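Side-chain contacts in 3-chlorocatechol 1,2-dioxygenase (Rhodococcus opacus, PDB 2BOY), which probably catalyses the iron(III)-dependent intradiol cleavage of catechols, chlorinated ones among them, between their two hydroxyl-bearing carbons: residues A[29-32]-A[33-37]; A[45-48]-A[49-52]. All coordinates share one frame; numbering follows the deposited sequence.

Overall arrangement
Both contacts are local, between neighbouring turns of helices in the N-terminal catechol dioxygenase region, and they follow each other in the chain: contact 1 lies on helix 28-43, contact 2 at the start of the next helix, 47-54. Their centres are about 18 Å apart, yet the two touch where Trp37 CH2 packs 3.5 Å from Phe50 CE2. Contact 1 sits far from the chain's centre, about 30 Å out, and lines the site of a bound phospholipid; contact 2, about 14 Å out, is buried and borders the benzhydroxamic acid pocket beside the ferric iron. Both also reach the second subunit, so this short helical run connects lipid site, dimer interface and active-site pocket.

Contact 1: residues A[29-32]-A[33-37]; sequences SEYK and ASTGW. With LPP (2-(hexadecanoyloxy)-1-[(phosphonooxy)methyl]ethyl hexadecanoate), chain K.
One wall of the phospholipid pocket is formed by helix 28-43, where Ser34 and Thr35 turn their hydroxyls back on the preceding turn. Ser34 OG, beside its own backbone N (chi1 -60°), donates to Glu30 O at 2.8 Å, and Ser34 N reaches the same oxygen from the opposite face of the carbonyl plane. Thr35 repeats the grip one residue on: OG1 gives a 2.9 Å bond to Tyr31 O from above that plane, with Thr35 N on the other side. Such i to i-4 hydroxyl bonds suit serine and threonine in a helix, since they satisfy the hydroxyl without breaking the backbone bonds. Ser34 OG also lies against an acyl chain, 3.2 Å from LPP C33. Ala33, with only a methyl, lets the glycerol backbone approach, its CB 3.7 Å from LPP C8, while Glu30 brings CG to 3.4 Å from the ester carbonyl oxygen LPP O28. Trp37 lays a ring face under the other chain, with LPP C15 offset toward the rim. The carboxylate of Glu30 forms a salt bridge with Arg5 of the second subunit. Thr35 OG1 stands over the centre of the Tyr31 ring, 4.3 Å above its plane.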
ATOM      1  N   SER A  29      -8.668  13.129   8.438  1.00 24.79           N
ATOM      2  CA  SER A  29      -9.381  12.030   9.069  1.00 25.70           C
ATOM      3  C   SER A  29      -9.366  10.777   8.147  1.00 24.12           C
ATOM      4  O   SER A  29      -9.146   9.646   8.598  1.00 25.02           O
ATOM      5  CB  SER A  29     -10.824  12.449   9.418  1.00 26.68           C
ATOM      6  OG  SER A  29     -11.557  11.283   9.769  1.00 34.35           O
ATOM      7  N   GLU A  30      -9.631  11.004   6.875  1.00 23.77           N
ATOM      8  CA  GLU A  30      -9.517   9.989   5.826  1.00 23.25           C
ATOM      9  C   GLU A  30      -8.084   9.408   5.725  1.00 22.60           C
ATOM     10  O   GLU A  30      -7.933   8.189   5.620  1.00 23.01           O
ATOM     11  CB  GLU A  30      -9.983  10.577   4.491  1.00 22.96           C
ATOM     12  CG  GLU A  30     -11.503  10.838   4.505  1.00 24.34           C
ATOM     13  CD  GLU A  30     -12.011  11.648   3.331  1.00 25.89           C
ATOM     14  OE1 GLU A  30     -11.233  12.378   2.713  1.00 28.06           O
ATOM     15  OE2 GLU A  30     -13.214  11.537   3.009  1.00 29.96           O
ATOM     16  N   TYR A  31      -7.071  10.283   5.768  1.00 21.68           N
ATOM     17  CA  TYR A  31      -5.648   9.870   5.766  1.00 21.45           C
ATOM     18  C   TYR A  31      -5.340   8.959   6.963  1.00 21.71           C
ATOM     19  O   TYR A  31      -4.707   7.928   6.793  1.00 21.03           O
ATOM     20  CB  TYR A  31      -4.771  11.103   5.885  1.00 21.11           C
ATOM     21  CG  TYR A  31      -3.275  10.872   5.837  1.00 19.82           C
ATOM     22  CD1 TYR A  31      -2.455  11.234   6.931  1.00 23.46           C
ATOM     23  CD2 TYR A  31      -2.667  10.361   4.701  1.00 20.74           C
ATOM     24  CE1 TYR A  31      -1.034  11.059   6.877  1.00 22.53           C
ATOM     25  CE2 TYR A  31      -1.273  10.195   4.640  1.00 23.07           C
ATOM     26  CZ  TYR A  31      -0.468  10.541   5.734  1.00 21.70           C
ATOM     27  OH  TYR A  31       0.901  10.385   5.644  1.00 21.77           O
ATOM     28  N   LYS A  32      -5.797   9.342   8.161  1.00 21.91           N
ATOM     29  CA  LYS A  32      -5.574   8.511   9.351  1.00 23.32           C
ATOM     30  C   LYS A  32      -6.293   7.167   9.272  1.00 22.95           C
ATOM     31  O   LYS A  32      -5.723   6.132   9.644  1.00 21.91           O
ATOM     32  CB  LYS A  32      -5.938   9.259  10.647  1.00 24.12           C
ATOM     33  CG  LYS A  32      -4.975  10.406  10.969  1.00 27.14           C
ATOM     34  CD  LYS A  32      -5.575  11.380  12.008  1.00 33.38           C
ATOM     35  CE  LYS A  32      -4.745  12.668  12.137  1.00 34.41           C
ATOM     36  NZ  LYS A  32      -3.457  12.376  12.843  1.00 35.65           N
ATOM     37  N   ALA A  33      -7.544   7.179   8.795  1.00 22.81           N
ATOM     38  CA  ALA A  33      -8.272   5.932   8.597  1.00 22.45           C
ATOM     39  C   ALA A  33      -7.535   5.027   7.576  1.00 21.62           C
ATOM     40  O   ALA A  33      -7.441   3.814   7.774  1.00 20.95           O
ATOM     41  CB  ALA A  33      -9.722   6.201   8.152  1.00 23.12           C
ATOM     42  N   SER A  34      -6.985   5.635   6.522  1.00 21.09           N
ATOM     43  CA  SER A  34      -6.244   4.889   5.495  1.00 21.31           C
ATOM     44  C   SER A  34      -4.960   4.292   6.051  1.00 20.32           C
ATOM     45  O   SER A  34      -4.554   3.184   5.666  1.00 20.22           O
ATOM     46  CB  SER A  34      -5.866   5.801   4.308  1.00 21.03           C
ATOM     47  OG  SER A  34      -7.053   6.328   3.734  1.00 27.30           O
ATOM     48  N   THR A  35      -4.269   5.078   6.877  1.00 19.49           N
ATOM     49  CA  THR A  35      -3.084   4.594   7.577  1.00 19.11           C
ATOM     50  C   THR A  35      -3.366   3.344   8.406  1.00 19.31           C
ATOM     51  O   THR A  35      -2.629   2.349   8.335  1.00 18.53           O
ATOM     52  CB  THR A  35      -2.463   5.736   8.460  1.00 19.06           C
ATOM     53  OG1 THR A  35      -2.124   6.863   7.633  1.00 18.93           O
ATOM     54  CG2 THR A  35      -1.114   5.270   9.079  1.00 19.60           C
ATOM     55  N   GLY A  36      -4.432   3.393   9.222  1.00 20.02           N
ATOM     56  CA  GLY A  36      -4.821   2.229   9.994  1.00 20.02           C
ATOM     57  C   GLY A  36      -5.178   1.059   9.127  1.00 19.62           C
ATOM     58  O   GLY A  36      -4.870  -0.076   9.469  1.00 19.09           O
ATOM     59  N   TRP A  37      -5.814   1.328   7.989  1.00 19.42           N
ATOM     60  CA  TRP A  37      -6.206   0.253   7.066  1.00 19.12           C
ATOM     61  C   TRP A  37      -4.982  -0.409   6.473  1.00 19.09           C
ATOM     62  O   TRP A  37      -4.859  -1.637   6.483  1.00 19.25           O
ATOM     63  CB  TRP A  37      -7.143   0.788   5.956  1.00 19.40           C
ATOM     64  CG  TRP A  37      -7.588  -0.326   5.025  1.00 21.69           C
ATOM     65  CD1 TRP A  37      -8.630  -1.208   5.218  1.00 25.09           C
ATOM     66  CD2 TRP A  37      -6.973  -0.691   3.810  1.00 22.43           C
ATOM     67  NE1 TRP A  37      -8.685  -2.104   4.176  1.00 25.89           N
ATOM     68  CE2 TRP A  37      -7.669  -1.821   3.301  1.00 22.96           C
ATOM     69  CE3 TRP A  37      -5.867  -0.197   3.089  1.00 21.95           C
ATOM     70  CZ2 TRP A  37      -7.332  -2.431   2.084  1.00 21.67           C
ATOM     71  CZ3 TRP A  37      -5.527  -0.806   1.884  1.00 24.98           C
ATOM     72  CH2 TRP A  37      -6.254  -1.932   1.400  1.00 23.73           C
TER
HETATM   73  C6  LPP K1257     -14.149   4.634   7.349  1.00 58.72           C
HETATM   74  C7  LPP K1257     -13.235   4.008   6.289  1.00 58.68           C
HETATM   75  C8  LPP K1257     -12.279   5.095   5.783  1.00 57.09           C
HETATM   76  O9  LPP K1257     -12.493   2.893   6.862  1.00 58.42           O
HETATM   77  O27 LPP K1257     -12.480   5.406   4.399  1.00 56.02           O
HETATM   78  C11 LPP K1257     -12.124   1.786   5.935  1.00 56.93           C
HETATM   79  O10 LPP K1257     -12.214   0.631   6.347  1.00 58.02           O
HETATM   80  C12 LPP K1257     -11.635   2.035   4.506  1.00 52.61           C
HETATM   81  C13 LPP K1257     -10.125   2.251   4.471  1.00 48.18           C
HETATM   82  C14 LPP K1257      -9.672   2.988   3.213  1.00 43.69           C
HETATM   83  C15 LPP K1257      -8.248   2.599   2.821  1.00 40.77           C
HETATM   84  C16 LPP K1257      -7.902   3.066   1.414  1.00 39.68           C
HETATM   85  C17 LPP K1257      -6.408   3.031   1.149  1.00 39.28           C
HETATM   86  C18 LPP K1257      -6.124   2.561  -0.265  1.00 41.74           C
HETATM   87  C19 LPP K1257      -5.067   3.442  -0.935  1.00 42.26           C
HETATM   88  C20 LPP K1257      -5.156   3.381  -2.469  1.00 40.52           C
HETATM   89  C21 LPP K1257      -4.524   2.119  -3.036  1.00 40.67           C
HETATM   90  C29 LPP K1257     -12.116   6.794   4.125  1.00 52.92           C
HETATM   91  O28 LPP K1257     -12.048   7.575   5.063  1.00 55.20           O
HETATM   92  C30 LPP K1257     -11.866   7.275   2.704  1.00 48.54           C
HETATM   93  C31 LPP K1257     -10.574   6.676   2.156  1.00 44.67           C
HETATM   94  C32 LPP K1257      -9.771   7.677   1.323  1.00 39.73           C
HETATM   95  C33 LPP K1257      -8.443   7.071   0.902  1.00 38.17           C
HETATM   96  C34 LPP K1257      -7.352   8.130   0.755  1.00 39.01           C
HETATM   97  C35 LPP K1257      -5.986   7.478   0.675  1.00 38.12           C
HETATM   98  C36 LPP K1257      -4.865   8.464   0.984  1.00 41.20           C
HETATM   99  C37 LPP K1257      -3.614   7.726   1.460  1.00 40.91           C
HETATM  100  C38 LPP K1257      -2.759   7.305   0.275  1.00 42.35           C
HETATM  101  C39 LPP K1257      -2.084   5.958   0.509  1.00 39.27           C
HETATM  102  C40 LPP K1257      -1.269   5.569  -0.722  1.00 40.27           C
HETATM  103  C41 LPP K1257      -1.100   4.062  -0.826  1.00 41.70           C
HETATM  104  C42 LPP K1257       0.332   3.678  -1.182  1.00 42.73           C
HETATM  105  C43 LPP K1257       0.618   2.242  -0.740  1.00 44.92           C

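Contact 2: residues A[45-48]-A[49-52]; sequences NEWP and LFLD. With BHO (benzhydroxamic acid), chain J.
Backbone bonds from Phe50 N to Glu46 O, Leu51 N to Trp47 O and Asp52 N to Pro48 O open helix 47-54, with Glu46 at its N-cap position. Asn45, at positive phi, is the C-prime residue of the Schellman motif ending helix 28-43, so one helix stops as the next begins. Pro48 suits a first turn because its missing N-H costs no helical bond. A water accepts a hydrogen bond from Leu49 N at 3.2 Å and donates one to Asn45 O. Trp47 and Phe50 run alongside each other in the same direction; CZ3 of Trp47 comes 3.6 Å from CD1 of Phe50, the rings meeting obliquely with planes at 75°. Leu51 CG, beside its own backbone N (chi1 -63°), meets the indole edge in plane, 4.0 Å from Trp47 CE3. Leu51 also touches a bound lipid and Tyr31 of the second subunit. An alanine here would lose CG and both methyls and would probably open a gap beside the Trp47 edge and the lipid. Asp52 reaches the dimer interface, its OD1 hydrogen-bonded to Tyr31 OH of the second subunit. Leu49 is branched to serve two neighbours: CD2 packs 3.7 Å from Glu46 CD, whose OE1 is held by Thr175 N, and CD1 faces the benzhydroxamic acid pocket, 3.5 Å from ring atom C5 of the ligand.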
ATOM      1  N   ASN A  45      -1.904 -10.377   7.057  1.00 22.68           N
ATOM      2  CA  ASN A  45      -1.234 -11.136   5.971  1.00 23.97           C
ATOM      3  C   ASN A  45      -2.034 -11.167   4.668  1.00 22.62           C
ATOM      4  O   ASN A  45      -2.135 -12.223   3.967  1.00 23.25           O
ATOM      5  CB  ASN A  45      -0.876 -12.563   6.403  1.00 24.89           C
ATOM      6  CG  ASN A  45       0.018 -12.592   7.651  1.00 29.13           C
ATOM      7  OD1 ASN A  45       1.084 -11.998   7.673  1.00 32.60           O
ATOM      8  ND2 ASN A  45      -0.437 -13.277   8.689  1.00 32.86           N
ATOM      9  N   GLU A  46      -2.574 -10.008   4.335  1.00 21.53           N
ATOM     10  CA  GLU A  46      -3.397  -9.863   3.145  1.00 20.17           C
ATOM     11  C   GLU A  46      -2.742  -9.053   2.016  1.00 19.93           C
ATOM     12  O   GLU A  46      -3.447  -8.648   1.082  1.00 18.82           O
ATOM     13  CB  GLU A  46      -4.750  -9.216   3.525  1.00 20.18           C
ATOM     14  CG  GLU A  46      -5.721 -10.249   4.078  1.00 22.14           C
ATOM     15  CD  GLU A  46      -7.174  -9.822   3.982  1.00 25.46           C
ATOM     16  OE1 GLU A  46      -7.483  -8.704   3.474  1.00 26.02           O
ATOM     17  OE2 GLU A  46      -8.024 -10.614   4.440  1.00 24.46           O
ATOM     18  N   TRP A  47      -1.428  -8.806   2.064  1.00 19.22           N
ATOM     19  CA  TRP A  47      -0.828  -8.141   0.888  1.00 18.73           C
ATOM     20  C   TRP A  47      -1.027  -8.914  -0.428  1.00 19.24           C
ATOM     21  O   TRP A  47      -1.463  -8.335  -1.404  1.00 19.88           O
ATOM     22  CB  TRP A  47       0.652  -7.757   1.127  1.00 18.95           C
ATOM     23  CG  TRP A  47       0.679  -6.505   1.945  1.00 17.70           C
ATOM     24  CD1 TRP A  47       1.048  -6.375   3.248  1.00 18.54           C
ATOM     25  CD2 TRP A  47       0.239  -5.227   1.512  1.00 18.30           C
ATOM     26  NE1 TRP A  47       0.888  -5.069   3.652  1.00 19.43           N
ATOM     27  CE2 TRP A  47       0.395  -4.339   2.598  1.00 17.71           C
ATOM     28  CE3 TRP A  47      -0.265  -4.728   0.292  1.00 21.01           C
ATOM     29  CZ2 TRP A  47       0.045  -2.986   2.520  1.00 19.94           C
ATOM     30  CZ3 TRP A  47      -0.608  -3.381   0.202  1.00 20.59           C
ATOM     31  CH2 TRP A  47      -0.442  -2.519   1.321  1.00 22.40           C
ATOM     32  N   PRO A  48      -0.736 -10.214  -0.480  1.00 20.04           N
ATOM     33  CA  PRO A  48      -0.970 -10.950  -1.735  1.00 19.60           C
ATOM     34  C   PRO A  48      -2.448 -10.905  -2.182  1.00 19.59           C
ATOM     35  O   PRO A  48      -2.682 -10.665  -3.372  1.00 18.59           O
ATOM     36  CB  PRO A  48      -0.491 -12.365  -1.426  1.00 20.51           C
ATOM     37  CG  PRO A  48       0.492 -12.222  -0.243  1.00 21.16           C
ATOM     38  CD  PRO A  48      -0.049 -11.040   0.543  1.00 19.85           C
ATOM     39  N   LEU A  49      -3.406 -11.063  -1.258  1.00 18.19           N
ATOM     40  CA  LEU A  49      -4.803 -10.983  -1.627  1.00 18.82           C
ATOM     41  C   LEU A  49      -5.153  -9.602  -2.183  1.00 17.99           C
ATOM     42  O   LEU A  49      -5.721  -9.482  -3.268  1.00 18.58           O
ATOM     43  CB  LEU A  49      -5.696 -11.335  -0.424  1.00 18.05           C
ATOM     44  CG  LEU A  49      -7.211 -11.132  -0.593  1.00 21.53           C
ATOM     45  CD1 LEU A  49      -7.823 -11.998  -1.709  1.00 19.89           C
ATOM     46  CD2 LEU A  49      -7.870 -11.468   0.768  1.00 21.01           C
ATOM     47  N   PHE A  50      -4.818  -8.549  -1.436  1.00 18.54           N
ATOM     48  CA  PHE A  50      -5.164  -7.196  -1.857  1.00 17.99           C
ATOM     49  C   PHE A  50      -4.577  -6.889  -3.226  1.00 18.07           C
ATOM     50  O   PHE A  50      -5.279  -6.403  -4.133  1.00 17.49           O
ATOM     51  CB  PHE A  50      -4.621  -6.186  -0.837  1.00 18.84           C
ATOM     52  CG  PHE A  50      -4.787  -4.761  -1.266  1.00 19.52           C
ATOM     53  CD1 PHE A  50      -3.669  -3.961  -1.504  1.00 24.23           C
ATOM     54  CD2 PHE A  50      -6.038  -4.225  -1.490  1.00 20.18           C
ATOM     55  CE1 PHE A  50      -3.822  -2.631  -1.895  1.00 22.21           C
ATOM     56  CE2 PHE A  50      -6.189  -2.901  -1.918  1.00 20.43           C
ATOM     57  CZ  PHE A  50      -5.068  -2.121  -2.118  1.00 21.80           C
ATOM     58  N   LEU A  51      -3.272  -7.152  -3.367  1.00 17.50           N
ATOM     59  CA  LEU A  51      -2.609  -6.822  -4.620  1.00 17.38           C
ATOM     60  C   LEU A  51      -3.164  -7.666  -5.764  1.00 17.52           C
ATOM     61  O   LEU A  51      -3.391  -7.140  -6.867  1.00 16.82           O
ATOM     62  CB  LEU A  51      -1.098  -7.052  -4.492  1.00 17.15           C
ATOM     63  CG  LEU A  51      -0.478  -6.117  -3.422  1.00 19.11           C
ATOM     64  CD1 LEU A  51       0.987  -6.529  -3.176  1.00 18.85           C
ATOM     65  CD2 LEU A  51      -0.607  -4.649  -3.808  1.00 21.71           C
ATOM     66  N   ASP A  52      -3.375  -8.961  -5.496  1.00 17.49           N
ATOM     67  CA  ASP A  52      -3.884  -9.867  -6.523  1.00 18.78           C
ATOM     68  C   ASP A  52      -5.306  -9.518  -6.949  1.00 18.19           C
ATOM     69  O   ASP A  52      -5.634  -9.691  -8.135  1.00 18.43           O
ATOM     70  CB  ASP A  52      -3.824 -11.329  -6.089  1.00 18.60           C
ATOM     71  CG  ASP A  52      -2.419 -11.895  -6.167  1.00 20.36           C
ATOM     72  OD1 ASP A  52      -1.468 -11.179  -6.584  1.00 19.08           O
ATOM     73  OD2 ASP A  52      -2.175 -13.051  -5.790  1.00 20.32           O
TER
HETATM   74  C1  BHO J1256      -8.417 -15.070  -6.603  1.00 27.06           C
HETATM   75  C2  BHO J1256      -7.834 -13.960  -7.383  1.00 23.55           C
HETATM   76  C3  BHO J1256      -7.677 -12.718  -6.764  1.00 24.45           C
HETATM   77  C4  BHO J1256      -8.097 -12.557  -5.433  1.00 23.54           C
HETATM   78  C5  BHO J1256      -8.650 -13.605  -4.718  1.00 27.64           C
HETATM   79  C6  BHO J1256      -8.827 -14.863  -5.296  1.00 29.03           C
HETATM   80  C   BHO J1256      -8.580 -16.400  -7.270  1.00 29.90           C
HETATM   81  O1  BHO J1256      -8.722 -16.392  -8.448  1.00 37.08           O
HETATM   82  N   BHO J1256      -8.632 -17.572  -6.671  1.00 32.14           N
HETATM   83  O2  BHO J1256      -7.825 -17.958  -5.809  1.00 37.54           O
HETATM   84  O   HOH W   1      -2.949 -12.811   1.358  1.00 26.54           O